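Long-range contact in CaaX farnesyltransferase beta subunit Ram1 (Aspergillus fumigatus, PDB 4L9P), which probably transfers a farnesyl group, with its alpha subunit, from farnesyl diphosphate to a cysteine near the C-terminus of target proteins, using a bound zinc ion: residues Pro289-Ile302 and Arg334-Ser346. Numbering follows the deposited sequence.
Sequences PEYLSRCQTYEGGI and RYMNIATLLPWLS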
loop_
_atom_site.group_PDB
_atom_site.type_symbol
_atom_site.label_atom_id
_atom_site.label_comp_id
_atom_site.label_asym_id
_atom_site.label_seq_id
_atom_site.Cartn_x
_atom_site.Cartn_y
_atom_site.Cartn_z
ATOM N N PRO B 289 1.715 -11.077 13.341
ATOM C CA PRO B 289 2.307 -11.634 12.106
ATOM C C PRO B 289 1.388 -12.713 11.485
ATOM O O PRO B 289 1.414 -12.874 10.262
ATOM C CB PRO B 289 3.680 -12.208 12.564
ATOM C CG PRO B 289 3.468 -12.500 14.061
ATOM C CD PRO B 289 2.492 -11.393 14.559
ATOM N N GLU B 290 0.652 -13.462 12.310
ATOM C CA GLU B 290 -0.310 -14.414 11.761
ATOM C C GLU B 290 -1.390 -13.686 10.920
ATOM O O GLU B 290 -1.742 -14.163 9.814
ATOM C CB GLU B 290 -0.975 -15.197 12.896
ATOM C CG GLU B 290 0.028 -16.037 13.697
ATOM C CD GLU B 290 0.627 -15.336 14.884
ATOM O OE1 GLU B 290 0.556 -14.115 15.000
ATOM O OE2 GLU B 290 1.195 -16.042 15.754
ATOM N N TYR B 291 -1.879 -12.540 11.397
ATOM C CA TYR B 291 -2.833 -11.747 10.651
ATOM C C TYR B 291 -2.186 -11.319 9.322
ATOM O O TYR B 291 -2.799 -11.416 8.245
ATOM C CB TYR B 291 -3.223 -10.540 11.486
ATOM C CG TYR B 291 -3.886 -9.434 10.701
ATOM C CD1 TYR B 291 -5.216 -9.515 10.336
ATOM C CD2 TYR B 291 -3.157 -8.332 10.293
ATOM C CE1 TYR B 291 -5.851 -8.486 9.624
ATOM C CE2 TYR B 291 -3.720 -7.322 9.597
ATOM C CZ TYR B 291 -5.037 -7.381 9.208
ATOM O OH TYR B 291 -5.581 -6.296 8.571
ATOM N N LEU B 292 -0.943 -10.845 9.378
ATOM C CA LEU B 292 -0.332 -10.394 8.117
ATOM C C LEU B 292 -0.136 -11.576 7.145
ATOM O O LEU B 292 -0.338 -11.434 5.931
ATOM C CB LEU B 292 1.011 -9.728 8.403
ATOM C CG LEU B 292 0.901 -8.475 9.289
ATOM C CD1 LEU B 292 2.288 -7.929 9.749
ATOM C CD2 LEU B 292 0.121 -7.354 8.526
ATOM N N SER B 293 0.237 -12.775 7.655
ATOM C CA SER B 293 0.354 -13.938 6.778
ATOM C C SER B 293 -0.992 -14.219 6.057
ATOM O O SER B 293 -1.009 -14.655 4.890
ATOM C CB SER B 293 0.693 -15.140 7.650
ATOM O OG SER B 293 0.596 -16.350 6.881
ATOM N N ARG B 294 -2.124 -14.017 6.775
ATOM C CA ARG B 294 -3.436 -14.242 6.192
ATOM C C ARG B 294 -3.812 -13.177 5.147
ATOM O O ARG B 294 -4.875 -13.318 4.488
ATOM C CB ARG B 294 -4.476 -14.250 7.301
ATOM C CG ARG B 294 -4.323 -15.478 8.258
ATOM C CD ARG B 294 -5.560 -15.752 9.111
ATOM N NE ARG B 294 -5.973 -14.550 9.783
ATOM C CZ ARG B 294 -5.606 -14.165 11.015
ATOM N NH1 ARG B 294 -4.731 -14.840 11.725
ATOM N NH2 ARG B 294 -6.112 -13.037 11.514
ATOM N N CYS B 295 -2.960 -12.135 4.971
ATOM C CA CYS B 295 -3.190 -11.122 3.897
ATOM C C CYS B 295 -2.369 -11.433 2.660
ATOM O O CYS B 295 -2.512 -10.739 1.667
ATOM C CB CYS B 295 -2.831 -9.719 4.413
ATOM S SG CYS B 295 -4.024 -9.164 5.692
ATOM N N GLN B 296 -1.480 -12.440 2.672
ATOM C CA GLN B 296 -0.868 -12.815 1.408
ATOM C C GLN B 296 -1.950 -13.400 0.467
ATOM O O GLN B 296 -2.938 -14.006 0.948
ATOM C CB GLN B 296 0.316 -13.808 1.676
ATOM C CG GLN B 296 1.166 -13.982 0.378
ATOM C CD GLN B 296 2.454 -14.740 0.619
ATOM O OE1 GLN B 296 2.618 -15.517 1.595
ATOM N NE2 GLN B 296 3.425 -14.486 -0.258
ATOM N N THR B 297 -1.771 -13.277 -0.852
ATOM C CA THR B 297 -2.714 -13.830 -1.775
ATOM C C THR B 297 -2.064 -14.890 -2.647
ATOM O O THR B 297 -0.830 -15.069 -2.649
ATOM C CB THR B 297 -3.330 -12.778 -2.717
ATOM O OG1 THR B 297 -2.462 -12.487 -3.825
ATOM C CG2 THR B 297 -3.614 -11.469 -1.973
ATOM N N TYR B 298 -2.903 -15.568 -3.414
ATOM C CA TYR B 298 -2.404 -16.598 -4.353
ATOM C C TYR B 298 -1.388 -15.999 -5.361
ATOM O O TYR B 298 -0.641 -16.784 -5.989
ATOM C CB TYR B 298 -3.558 -17.305 -5.107
ATOM C CG TYR B 298 -4.233 -16.340 -6.094
ATOM C CD1 TYR B 298 -5.260 -15.440 -5.660
ATOM C CD2 TYR B 298 -3.821 -16.305 -7.463
ATOM C CE1 TYR B 298 -5.791 -14.543 -6.540
ATOM C CE2 TYR B 298 -4.395 -15.424 -8.364
ATOM C CZ TYR B 298 -5.355 -14.517 -7.884
ATOM O OH TYR B 298 -5.949 -13.615 -8.751
ATOM N N GLU B 299 -1.443 -14.668 -5.598
ATOM C CA GLU B 299 -0.492 -14.095 -6.535
ATOM C C GLU B 299 0.906 -13.934 -5.933
ATOM O O GLU B 299 1.869 -13.761 -6.701
ATOM C CB GLU B 299 -0.908 -12.672 -6.927
ATOM C CG GLU B 299 -2.179 -12.606 -7.749
ATOM C CD GLU B 299 -2.288 -11.172 -8.297
ATOM O OE1 GLU B 299 -1.553 -10.847 -9.256
ATOM O OE2 GLU B 299 -3.107 -10.365 -7.776
ATOM N N GLY B 300 1.014 -13.995 -4.606
ATOM C CA GLY B 300 2.296 -13.846 -3.902
ATOM C C GLY B 300 2.358 -12.510 -3.185
ATOM O O GLY B 300 3.060 -12.393 -2.185
ATOM N N GLY B 301 1.675 -11.472 -3.709
ATOM C CA GLY B 301 1.626 -10.189 -3.059
ATOM C C GLY B 301 0.738 -10.205 -1.842
ATOM O O GLY B 301 0.223 -11.276 -1.452
ATOM N N ILE B 302 0.460 -9.041 -1.292
ATOM C CA ILE B 302 -0.206 -8.918 0.013
ATOM C C ILE B 302 -1.312 -7.902 -0.170
ATOM O O ILE B 302 -1.085 -6.813 -0.759
ATOM C CB ILE B 302 0.821 -8.481 1.069
ATOM C CG1 ILE B 302 1.897 -9.572 1.197
ATOM C CG2 ILE B 302 0.072 -8.270 2.429
ATOM C CD1 ILE B 302 3.220 -9.035 1.877
ATOM N N ARG B 334 9.155 -16.733 7.574
ATOM C CA ARG B 334 8.286 -17.532 8.407
ATOM C C ARG B 334 6.837 -17.233 8.055
ATOM O O ARG B 334 6.007 -18.174 8.008
ATOM C CB ARG B 334 8.524 -17.200 9.854
ATOM C CG ARG B 334 7.517 -17.946 10.769
ATOM C CD ARG B 334 7.895 -17.931 12.240
ATOM N NE ARG B 334 6.841 -18.619 13.009
ATOM C CZ ARG B 334 6.799 -18.674 14.336
ATOM N NH1 ARG B 334 7.756 -18.076 15.033
ATOM N NH2 ARG B 334 5.792 -19.303 14.968
ATOM N N TYR B 335 6.489 -15.953 7.818
ATOM C CA TYR B 335 5.070 -15.579 7.691
ATOM C C TYR B 335 4.635 -15.348 6.237
ATOM O O TYR B 335 3.432 -15.278 5.977
ATOM C CB TYR B 335 4.761 -14.344 8.580
ATOM C CG TYR B 335 4.880 -14.709 10.045
ATOM C CD1 TYR B 335 3.893 -15.464 10.691
ATOM C CD2 TYR B 335 6.026 -14.355 10.771
ATOM C CE1 TYR B 335 4.057 -15.854 12.022
ATOM C CE2 TYR B 335 6.198 -14.709 12.116
ATOM C CZ TYR B 335 5.200 -15.458 12.713
ATOM O OH TYR B 335 5.341 -15.829 14.032
ATOM N N MET B 336 5.576 -15.198 5.312
ATOM C CA MET B 336 5.234 -15.054 3.912
ATOM C C MET B 336 5.906 -16.136 3.108
ATOM O O MET B 336 7.030 -16.562 3.422
ATOM C CB MET B 336 5.752 -13.688 3.376
ATOM C CG MET B 336 5.091 -12.514 4.107
ATOM S SD MET B 336 3.304 -12.431 3.597
ATOM C CE MET B 336 2.719 -11.278 4.834
ATOM N N ASN B 337 5.222 -16.567 2.049
ATOM C CA ASN B 337 5.823 -17.455 1.061
ATOM C C ASN B 337 6.697 -16.565 0.151
ATOM O O ASN B 337 6.172 -15.863 -0.714
ATOM C CB ASN B 337 4.734 -18.171 0.246
ATOM C CG ASN B 337 5.338 -19.179 -0.709
ATOM O OD1 ASN B 337 6.535 -19.238 -0.832
ATOM N ND2 ASN B 337 4.511 -19.977 -1.375
ATOM N N ILE B 338 8.015 -16.566 0.345
ATOM C CA ILE B 338 8.883 -15.719 -0.453
ATOM C C ILE B 338 8.925 -16.187 -1.914
ATOM O O ILE B 338 9.102 -15.365 -2.820
ATOM C CB ILE B 338 10.294 -15.550 0.219
ATOM C CG1 ILE B 338 10.112 -14.745 1.515
ATOM C CG2 ILE B 338 11.235 -14.791 -0.697
ATOM C CD1 ILE B 338 11.334 -14.620 2.392
ATOM N N ALA B 339 8.700 -17.482 -2.162
ATOM C CA ALA B 339 8.700 -17.993 -3.540
ATOM C C ALA B 339 7.668 -17.410 -4.461
ATOM O O ALA B 339 7.862 -17.391 -5.683
ATOM C CB ALA B 339 8.488 -19.543 -3.514
ATOM N N THR B 340 6.535 -16.982 -3.882
ATOM C CA THR B 340 5.546 -16.309 -4.677
ATOM C C THR B 340 5.631 -14.770 -4.525
ATOM O O THR B 340 5.343 -14.053 -5.491
ATOM C CB THR B 340 4.118 -16.737 -4.308
ATOM O OG1 THR B 340 3.929 -16.529 -2.895
ATOM C CG2 THR B 340 3.818 -18.212 -4.704
ATOM N N LEU B 341 6.042 -14.275 -3.338
ATOM C CA LEU B 341 6.182 -12.842 -3.137
ATOM C C LEU B 341 7.201 -12.250 -4.095
ATOM O O LEU B 341 6.972 -11.203 -4.684
ATOM C CB LEU B 341 6.569 -12.562 -1.696
ATOM C CG LEU B 341 6.851 -11.106 -1.381
ATOM C CD1 LEU B 341 5.655 -10.187 -1.625
ATOM C CD2 LEU B 341 7.319 -10.986 0.066
ATOM N N LEU B 342 8.355 -12.912 -4.217
ATOM C CA LEU B 342 9.437 -12.304 -5.028
ATOM C C LEU B 342 9.060 -12.062 -6.512
ATOM O O LEU B 342 9.228 -10.961 -7.005
ATOM C CB LEU B 342 10.710 -13.161 -4.932
ATOM C CG LEU B 342 11.898 -12.701 -4.252
ATOM C CD1 LEU B 342 12.987 -13.763 -4.682
ATOM C CD2 LEU B 342 12.353 -11.346 -4.660
ATOM N N PRO B 343 8.502 -13.064 -7.217
ATOM C CA PRO B 343 8.178 -12.792 -8.617
ATOM C C PRO B 343 7.050 -11.776 -8.717
ATOM O O PRO B 343 7.095 -11.009 -9.682
ATOM C CB PRO B 343 7.758 -14.160 -9.195
ATOM C CG PRO B 343 7.490 -15.080 -7.969
ATOM C CD PRO B 343 8.422 -14.503 -6.886
ATOM N N TRP B 344 6.078 -11.774 -7.777
ATOM C CA TRP B 344 5.015 -10.759 -7.917
ATOM C C TRP B 344 5.593 -9.342 -7.716
ATOM O O TRP B 344 5.218 -8.385 -8.419
ATOM C CB TRP B 344 3.963 -11.066 -6.842
ATOM C CG TRP B 344 2.880 -10.014 -6.791
ATOM C CD1 TRP B 344 1.726 -9.960 -7.555
ATOM C CD2 TRP B 344 2.855 -8.888 -5.925
ATOM N NE1 TRP B 344 0.986 -8.831 -7.192
ATOM C CE2 TRP B 344 1.661 -8.144 -6.210
ATOM C CE3 TRP B 344 3.758 -8.409 -4.962
ATOM C CZ2 TRP B 344 1.297 -7.004 -5.482
ATOM C CZ3 TRP B 344 3.398 -7.264 -4.242
ATOM C CH2 TRP B 344 2.192 -6.538 -4.543
ATOM N N LEU B 345 6.518 -9.203 -6.759
ATOM C CA LEU B 345 7.161 -7.891 -6.545
ATOM C C LEU B 345 7.985 -7.509 -7.771
ATOM O O LEU B 345 7.872 -6.368 -8.266
ATOM C CB LEU B 345 8.036 -7.974 -5.300
ATOM C CG LEU B 345 8.414 -6.644 -4.717
ATOM C CD1 LEU B 345 7.141 -5.930 -4.112
ATOM C CD2 LEU B 345 9.430 -6.852 -3.576
ATOM N N SER B 346 8.736 -8.475 -8.324
ATOM C CA SER B 346 9.494 -8.193 -9.537
ATOM C C SER B 346 8.580 -7.772 -10.692
ATOM O O SER B 346 8.897 -6.809 -11.443
ATOM C CB SER B 346 10.285 -9.473 -9.847
ATOM O OG SER B 346 10.864 -9.400 -11.158
HETATM O O HOH W 1 1.312 -16.961 -2.045
HETATM O O HOH W 2 -1.804 -7.760 -7.840
HETATM O O HOH W 3 4.037 -15.292 -7.925
#
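Tyr335, Met336 and Trp344 bury the most surface here, and each meets the segment 289-302 in its own way. Tyr335 ends helix 328-335 and lays its ring against helix 288-293. Pro289 CB sits over the ring centre, 3.4 Å from the Tyr335 centroid and 4° off the normal, a CH-pi contact. Arg334 CG covers the opposite face.

The chain of Met336 bends at chi2 (-70°), which puts the sulfur between Gln296 and Ile302 and the methyl between Leu292 and Ile302. Met336 CE lies 3.7 Å from Ile302 CD1.

The extended side chain of Gln296 runs past Met336 in the opposite direction. Its amide bonds to both the N and the O of Asn337. Asn337 N donates to Gln296 OE1 (2.8 Å, 172°), in the carbonyl plane on a lone pair. Gln296 NE2 donates to Asn337 O (3.1 Å) and to Gly300 O (2.9 Å), both near the amide plane. Asn337 is the N-cap of helix 338-346, and its O also accepts from Leu341 N.

Trp344, with CG anti to the backbone N, brings one face of its indole against Gly301, with Glu299 OE1 at the edge. Gly301 CA lies 3.4 Å from the centroid of the Trp344 six-membered ring. Gly300 CA makes a CA-H...O contact with Thr340 O (3.4 Å). A water joins Trp344 NE1 to Glu299 OE2, while Glu299 OE1 hydrogen-bonds to Thr360 OG1.

The contact thus joins two helix-loop junctions within the alpha-alpha toroid, away from the zinc. Lys230 of the alpha subunit hydrogen-bonds to Ser293 OG, Gln296 OE1 and Tyr335 O, so both segments also meet the other chain. Four hydrogen bonds, two at OE1 and two from NE2, fix the rotation of the Gln296 amide and which end is oxygen. The buried amide thereby ties the 297-300 turn to the start of helix 338-346.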